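Local coordinates for CaaX farnesyltransferase beta subunit Ram1 (Aspergillus fumigatus, PDB 4L9P), which probably transfers, together with its alpha subunit, a farnesyl group from farnesyl diphosphate to a cysteine near the C-terminus of proteins, using zinc, at residues Tyr314-Leu319 with Ile497-His502; Ala257-Ala262 with Leu322-Arg327. One frame throughout, in Å; residues are numbered along the deposited sequence.

Contact 1 of 2, residues Tyr314-Leu319 with Ile497-His502. With FII ([(3,7,11-trimethyl-dodeca-2,6,10-trienyloxycarbamoyl)-methyl]-phosphonic acid), chain Q.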
loop_
_atom_site.group_PDB
_atom_site.type_symbol
_atom_site.label_atom_id
_atom_site.label_comp_id
_atom_site.label_asym_id
_atom_site.label_seq_id
_atom_site.Cartn_x
_atom_site.Cartn_y
_atom_site.Cartn_z
ATOM N N TYR B 314 -0.687 -1.842 0.925
ATOM C CA TYR B 314 -1.774 -2.075 1.887
ATOM C C TYR B 314 -1.249 -2.781 3.128
ATOM O O TYR B 314 -1.787 -2.566 4.235
ATOM C CB TYR B 314 -2.867 -2.884 1.213
ATOM C CG TYR B 314 -3.524 -2.108 0.078
ATOM C CD1 TYR B 314 -4.031 -0.817 0.306
ATOM C CD2 TYR B 314 -3.806 -2.691 -1.167
ATOM C CE1 TYR B 314 -4.743 -0.123 -0.699
ATOM C CE2 TYR B 314 -4.501 -1.990 -2.153
ATOM C CZ TYR B 314 -4.964 -0.736 -1.934
ATOM O OH TYR B 314 -5.696 -0.110 -2.922
ATOM N N ALA B 315 -0.176 -3.575 3.016
ATOM C CA ALA B 315 0.471 -4.120 4.243
ATOM C C ALA B 315 0.991 -2.990 5.114
ATOM O O ALA B 315 0.820 -3.029 6.357
ATOM C CB ALA B 315 1.592 -5.063 3.860
ATOM N N PHE B 316 1.629 -1.984 4.485
ATOM C CA PHE B 316 2.075 -0.860 5.289
ATOM C C PHE B 316 0.885 -0.213 6.014
ATOM O O PHE B 316 0.924 0.068 7.247
ATOM C CB PHE B 316 2.804 0.220 4.478
ATOM C CG PHE B 316 3.143 1.430 5.324
ATOM C CD1 PHE B 316 4.221 1.371 6.224
ATOM C CD2 PHE B 316 2.306 2.553 5.312
ATOM C CE1 PHE B 316 4.486 2.422 7.089
ATOM C CE2 PHE B 316 2.587 3.655 6.165
ATOM C CZ PHE B 316 3.672 3.575 7.077
ATOM N N CYS B 317 -0.155 0.122 5.249
ATOM C CA CYS B 317 -1.297 0.798 5.903
ATOM C C CYS B 317 -1.855 -0.012 7.080
ATOM O O CYS B 317 -2.174 0.544 8.137
ATOM C CB CYS B 317 -2.428 0.970 4.862
ATOM S SG CYS B 317 -2.065 2.225 3.590
ATOM N N ALA B 318 -2.032 -1.316 6.880
ATOM C CA ALA B 318 -2.601 -2.165 7.926
ATOM C C ALA B 318 -1.676 -2.302 9.137
ATOM O O ALA B 318 -2.149 -2.217 10.267
ATOM C CB ALA B 318 -2.957 -3.568 7.376
ATOM N N LEU B 319 -0.385 -2.550 8.893
ATOM C CA LEU B 319 0.532 -2.764 10.026
ATOM C C LEU B 319 0.740 -1.450 10.774
ATOM O O LEU B 319 0.769 -1.449 12.015
ATOM C CB LEU B 319 1.879 -3.267 9.522
ATOM C CG LEU B 319 1.820 -4.716 8.984
ATOM C CD1 LEU B 319 3.102 -5.053 8.208
ATOM C CD2 LEU B 319 1.550 -5.710 10.159
ATOM N N ILE B 497 5.454 5.120 11.521
ATOM C CA ILE B 497 3.991 5.122 11.355
ATOM C C ILE B 497 3.513 6.434 10.706
ATOM O O ILE B 497 2.676 6.392 9.813
ATOM C CB ILE B 497 3.292 5.043 12.732
ATOM C CG1 ILE B 497 3.650 3.734 13.403
ATOM C CG2 ILE B 497 1.786 5.176 12.590
ATOM C CD1 ILE B 497 3.086 3.619 14.843
ATOM N N PHE B 498 4.047 7.593 11.135
ATOM C CA PHE B 498 3.479 8.896 10.703
ATOM C C PHE B 498 4.161 9.422 9.463
ATOM O O PHE B 498 3.640 10.345 8.810
ATOM C CB PHE B 498 3.563 9.939 11.819
ATOM C CG PHE B 498 2.728 9.535 13.036
ATOM C CD1 PHE B 498 1.350 9.345 12.895
ATOM C CD2 PHE B 498 3.340 9.256 14.296
ATOM C CE1 PHE B 498 0.566 8.963 13.965
ATOM C CE2 PHE B 498 2.547 8.866 15.401
ATOM C CZ PHE B 498 1.136 8.728 15.245
ATOM N N VAL B 499 5.353 8.904 9.119
ATOM C CA VAL B 499 5.999 9.307 7.845
ATOM C C VAL B 499 6.278 10.813 7.753
ATOM O O VAL B 499 6.112 11.460 6.721
ATOM C CB VAL B 499 5.279 8.737 6.567
ATOM C CG1 VAL B 499 6.345 8.556 5.463
ATOM C CG2 VAL B 499 4.629 7.388 6.843
ATOM N N ILE B 500 6.755 11.343 8.886
ATOM C CA ILE B 500 7.265 12.694 9.068
ATOM C C ILE B 500 8.310 12.603 10.168
ATOM O O ILE B 500 8.408 11.594 10.863
ATOM C CB ILE B 500 6.112 13.686 9.520
ATOM C CG1 ILE B 500 5.296 13.125 10.701
ATOM C CG2 ILE B 500 5.205 14.057 8.317
ATOM C CD1 ILE B 500 4.295 14.179 11.270
ATOM N N PRO B 501 9.107 13.658 10.364
ATOM C CA PRO B 501 10.095 13.571 11.448
ATOM C C PRO B 501 9.418 13.340 12.810
ATOM O O PRO B 501 8.308 13.855 13.084
ATOM C CB PRO B 501 10.756 14.949 11.414
ATOM C CG PRO B 501 10.586 15.404 9.965
ATOM C CD PRO B 501 9.229 14.875 9.545
ATOM N N HIS B 502 10.075 12.573 13.683
ATOM C CA HIS B 502 9.508 12.339 15.009
ATOM C C HIS B 502 9.121 13.596 15.760
ATOM O O HIS B 502 8.045 13.634 16.380
ATOM C CB HIS B 502 10.492 11.553 15.894
ATOM C CG HIS B 502 10.824 10.201 15.376
ATOM N ND1 HIS B 502 11.478 9.995 14.168
ATOM C CD2 HIS B 502 10.602 8.970 15.916
ATOM C CE1 HIS B 502 11.615 8.692 13.983
ATOM N NE2 HIS B 502 11.114 8.052 15.036
HETATM C C1 FII Q . -1.514 6.132 2.555
HETATM C C2 FII Q . -1.808 5.665 1.154
HETATM C C6 FII Q . -2.794 6.466 0.412
HETATM C C10 FII Q . -1.424 4.290 0.789
HETATM C C11 FII Q . -1.739 3.649 -0.562
HETATM C C12 FII Q . -0.450 3.744 -1.430
HETATM C C15 FII Q . -0.341 2.804 -2.627
HETATM C C18 FII Q . 0.899 2.859 -3.510
HETATM C C22 FII Q . -1.632 2.223 -3.107
HETATM C C23 FII Q . -1.478 1.023 -4.029
HETATM C C24 FII Q . -2.759 0.653 -4.674
HETATM C C27 FII Q . -2.516 -0.200 -5.878
HETATM C C30 FII Q . -2.475 -1.694 -5.609
HETATM C C34 FII Q . -3.003 0.376 -7.153
HETATM C C35 FII Q . -3.106 -0.435 -8.428
HETATM O O36 FII Q . -2.189 0.030 -9.402
HETATM N N42 FII Q . -0.877 0.066 -9.016
HETATM C C43 FII Q . -0.145 -1.024 -9.508
HETATM O O44 FII Q . -0.617 -1.958 -10.175
HETATM C C45 FII Q . 1.335 -0.949 -9.158
HETATM P P46 FII Q . 2.137 -2.615 -8.893
HETATM O O49 FII Q . 1.222 -3.370 -8.004
HETATM O O50 FII Q . 2.391 -3.225 -10.236
HETATM O O51 FII Q . 3.452 -2.220 -8.189
#
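F316 and V499 carry the apolar part of this contact, their side chains coming at each other from opposite directions. The far end of the ring does the touching: CZ of F316 stands 3.9 Å from CG2 of V499, an oblique approach. With CG anti to the backbone N (chi1 175°), the phenyl group is carried off the helix toward the loop. V499 takes a left-handed helical conformation, and its side chain leaves the backbone toward the helix.

A backbone carbonyl lies at the rim of the same ring. I497 O is near the ring plane, 4.1 Å from CZ of F316, while its hydrogen bond comes from Y255 OH. Y255 and H370 also meet the F316 ring edge-to-face.

In the alpha-alpha toroid of prenyltransferase beta subunits, inner helices such as 312-323 line the central cavity, and here the loop 497-502 packs against one of them ahead of helix 502-513, whose N-cap position is taken by P501.

Other residues of the same helix meet the bound farnesyl analogue FII. The C317 thiol reaches its terminal isoprene unit, SG being 3.5 Å from C10, and Y314 meets the chain nearer the phosphonate end, with OH 3.5 Å from C24. That hydroxyl is also hydrogen-bonded to Y123 OH of the alpha subunit, a bond across the subunit interface that restrains the phenol.

Contact 2 of 2, residues Ala257-Ala262 with Leu322-Arg327; sequences AMVVHA and LCLLGR
The peptide group joining M258 to V259 is the flat surface on which L324 rests: methyl CD1 sits over one face, 3.8 Å from M258 C and almost straight above it, and 3.9 Å from V259 N. The carbonyl of the same peptide is held within the helix, M258 O accepting a hydrogen bond from A262 N. A second flat group, the imidazole of H261, turns elsewhere: its NE2 is bonded to P267 O and its ring meets that of F284 with the planes about 55° apart.

Everything else that crosses the contact is aliphatic, and L324 supplies most of one side. CD1 packs on CB of M258 at 3.7 Å and comes within 4.1 Å of CG2 of V259; the L324 and V259 side chains meet at a slant. The other branch, CD2, lies 4.2 Å from CB of A262, one turn further along the helix from M258. The pair is a worked example of how one branched side chain can span a turn of a neighbouring helix. Chi2 of 174° puts CD1 anti to CA, so that this branch reaches farthest toward the helix. In M258 the bend at chi2 (-51°) turns SD off to the side, and the side chain packs on L288 and F461. L325 comes less close, its CD2 remaining 5.0 Å from CE of M258.

Beyond L324 the chain turns through G326 and enters helix 328-335 with R327 at the N-cap. The contact therefore joins the turn at the close of helix 312-323 to the flank of helix 251-263, two helices of the toroid that run in the same direction; helix 224-234 packs against A257 and V260, and helix 288-293 against L322 and L325.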
loop_
_atom_site.group_PDB
_atom_site.type_symbol
_atom_site.label_atom_id
_atom_site.label_comp_id
_atom_site.label_asym_id
_atom_site.label_seq_id
_atom_site.Cartn_x
_atom_site.Cartn_y
_atom_site.Cartn_z
ATOM N N ALA B 257 -7.329 7.737 8.167
ATOM C CA ALA B 257 -8.228 8.277 9.174
ATOM C C ALA B 257 -7.590 8.204 10.552
ATOM O O ALA B 257 -7.700 9.156 11.360
ATOM C CB ALA B 257 -9.554 7.495 9.170
ATOM N N MET B 258 -6.966 7.068 10.868
ATOM C CA MET B 258 -6.416 6.929 12.222
ATOM C C MET B 258 -5.167 7.750 12.470
ATOM O O MET B 258 -4.953 8.190 13.606
ATOM C CB MET B 258 -6.193 5.469 12.563
ATOM C CG MET B 258 -7.532 4.719 12.699
ATOM S SD MET B 258 -8.806 5.506 13.837
ATOM C CE MET B 258 -7.882 5.724 15.329
ATOM N N VAL B 259 -4.381 8.012 11.444
ATOM C CA VAL B 259 -3.251 8.942 11.618
ATOM C C VAL B 259 -3.775 10.333 11.863
ATOM O O VAL B 259 -3.250 11.033 12.753
ATOM C CB VAL B 259 -2.356 8.923 10.367
ATOM C CG1 VAL B 259 -1.455 10.167 10.341
ATOM C CG2 VAL B 259 -1.515 7.647 10.375
ATOM N N VAL B 260 -4.767 10.803 11.093
ATOM C CA VAL B 260 -5.352 12.133 11.381
ATOM C C VAL B 260 -5.929 12.178 12.804
ATOM O O VAL B 260 -5.710 13.148 13.551
ATOM C CB VAL B 260 -6.430 12.458 10.386
ATOM C CG1 VAL B 260 -7.256 13.724 10.764
ATOM C CG2 VAL B 260 -5.771 12.653 8.975
ATOM N N HIS B 261 -6.639 11.105 13.164
ATOM C CA HIS B 261 -7.259 11.044 14.500
ATOM C C HIS B 261 -6.190 11.165 15.580
ATOM O O HIS B 261 -6.362 11.923 16.560
ATOM C CB HIS B 261 -8.015 9.721 14.569
ATOM C CG HIS B 261 -8.853 9.558 15.796
ATOM N ND1 HIS B 261 -8.315 9.356 17.055
ATOM C CD2 HIS B 261 -10.205 9.626 15.952
ATOM C CE1 HIS B 261 -9.318 9.278 17.934
ATOM N NE2 HIS B 261 -10.473 9.444 17.288
ATOM N N ALA B 262 -5.106 10.404 15.447
ATOM C CA ALA B 262 -4.048 10.395 16.459
ATOM C C ALA B 262 -3.307 11.726 16.519
ATOM O O ALA B 262 -3.081 12.273 17.607
ATOM C CB ALA B 262 -3.016 9.298 16.160
ATOM N N LEU B 322 -2.313 -0.935 12.831
ATOM C CA LEU B 322 -2.319 -1.811 14.038
ATOM C C LEU B 322 -1.416 -1.228 15.122
ATOM O O LEU B 322 -1.780 -1.258 16.305
ATOM C CB LEU B 322 -1.827 -3.232 13.710
ATOM C CG LEU B 322 -2.871 -4.078 12.984
ATOM C CD1 LEU B 322 -2.198 -5.394 12.606
ATOM C CD2 LEU B 322 -4.135 -4.364 13.806
ATOM N N CYS B 323 -0.282 -0.648 14.718
ATOM C CA CYS B 323 0.624 -0.067 15.693
ATOM C C CYS B 323 0.117 1.255 16.272
ATOM O O CYS B 323 0.730 1.767 17.239
ATOM C CB CYS B 323 2.043 0.102 15.066
ATOM S SG CYS B 323 2.783 -1.569 14.757
ATOM N N LEU B 324 -0.936 1.867 15.717
ATOM C CA LEU B 324 -1.628 2.958 16.407
ATOM C C LEU B 324 -2.600 2.474 17.498
ATOM O O LEU B 324 -3.162 3.288 18.277
ATOM C CB LEU B 324 -2.459 3.749 15.364
ATOM C CG LEU B 324 -1.648 4.612 14.442
ATOM C CD1 LEU B 324 -2.584 5.186 13.409
ATOM C CD2 LEU B 324 -1.007 5.765 15.211
ATOM N N LEU B 325 -2.823 1.170 17.564
ATOM C CA LEU B 325 -3.788 0.609 18.507
ATOM C C LEU B 325 -3.193 0.042 19.788
ATOM O O LEU B 325 -3.931 -0.225 20.745
ATOM C CB LEU B 325 -4.649 -0.482 17.840
ATOM C CG LEU B 325 -5.269 -0.017 16.518
ATOM C CD1 LEU B 325 -6.056 -1.189 15.881
ATOM C CD2 LEU B 325 -6.154 1.215 16.697
ATOM N N GLY B 326 -1.892 -0.202 19.798
ATOM C CA GLY B 326 -1.241 -0.743 21.000
ATOM C C GLY B 326 0.189 -1.077 20.638
ATOM O O GLY B 326 0.675 -0.650 19.567
ATOM N N ARG B 327 0.880 -1.786 21.540
ATOM C CA ARG B 327 2.288 -2.102 21.289
ATOM C C ARG B 327 2.386 -3.103 20.152
ATOM O O ARG B 327 1.583 -4.027 20.053
ATOM C CB ARG B 327 2.873 -2.714 22.556
ATOM C CG ARG B 327 2.962 -1.686 23.665
ATOM C CD ARG B 327 3.584 -2.279 24.897
ATOM N NE ARG B 327 3.991 -1.218 25.836
ATOM C CZ ARG B 327 4.880 -1.367 26.838
ATOM N NH1 ARG B 327 5.461 -2.543 27.100
ATOM N NH2 ARG B 327 5.178 -0.336 27.629
#

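Overall arrangement
Both contacts draw on helix 312-323: contact 1 uses its ligand-binding part, contact 2 the turn at its close, and their centres are 9 Å apart. The loop of contact 1 bridges them directly. CZ of F498 packs on CD2 of L324 at 3.7 Å, CD1 of the same ring is 3.9 Å from CG1 of V259, and CD1 of I497 is 3.7 Å from CB of C323. One loop can thus pack against two helices. Contact 1 is the nearer to catalysis: it includes pocket residues that touch FII, and the F316 side chain lies about 13 Å from the zinc ion. Contact 2 belongs to the surrounding framework, with the V259 side chain about 8 Å from FII.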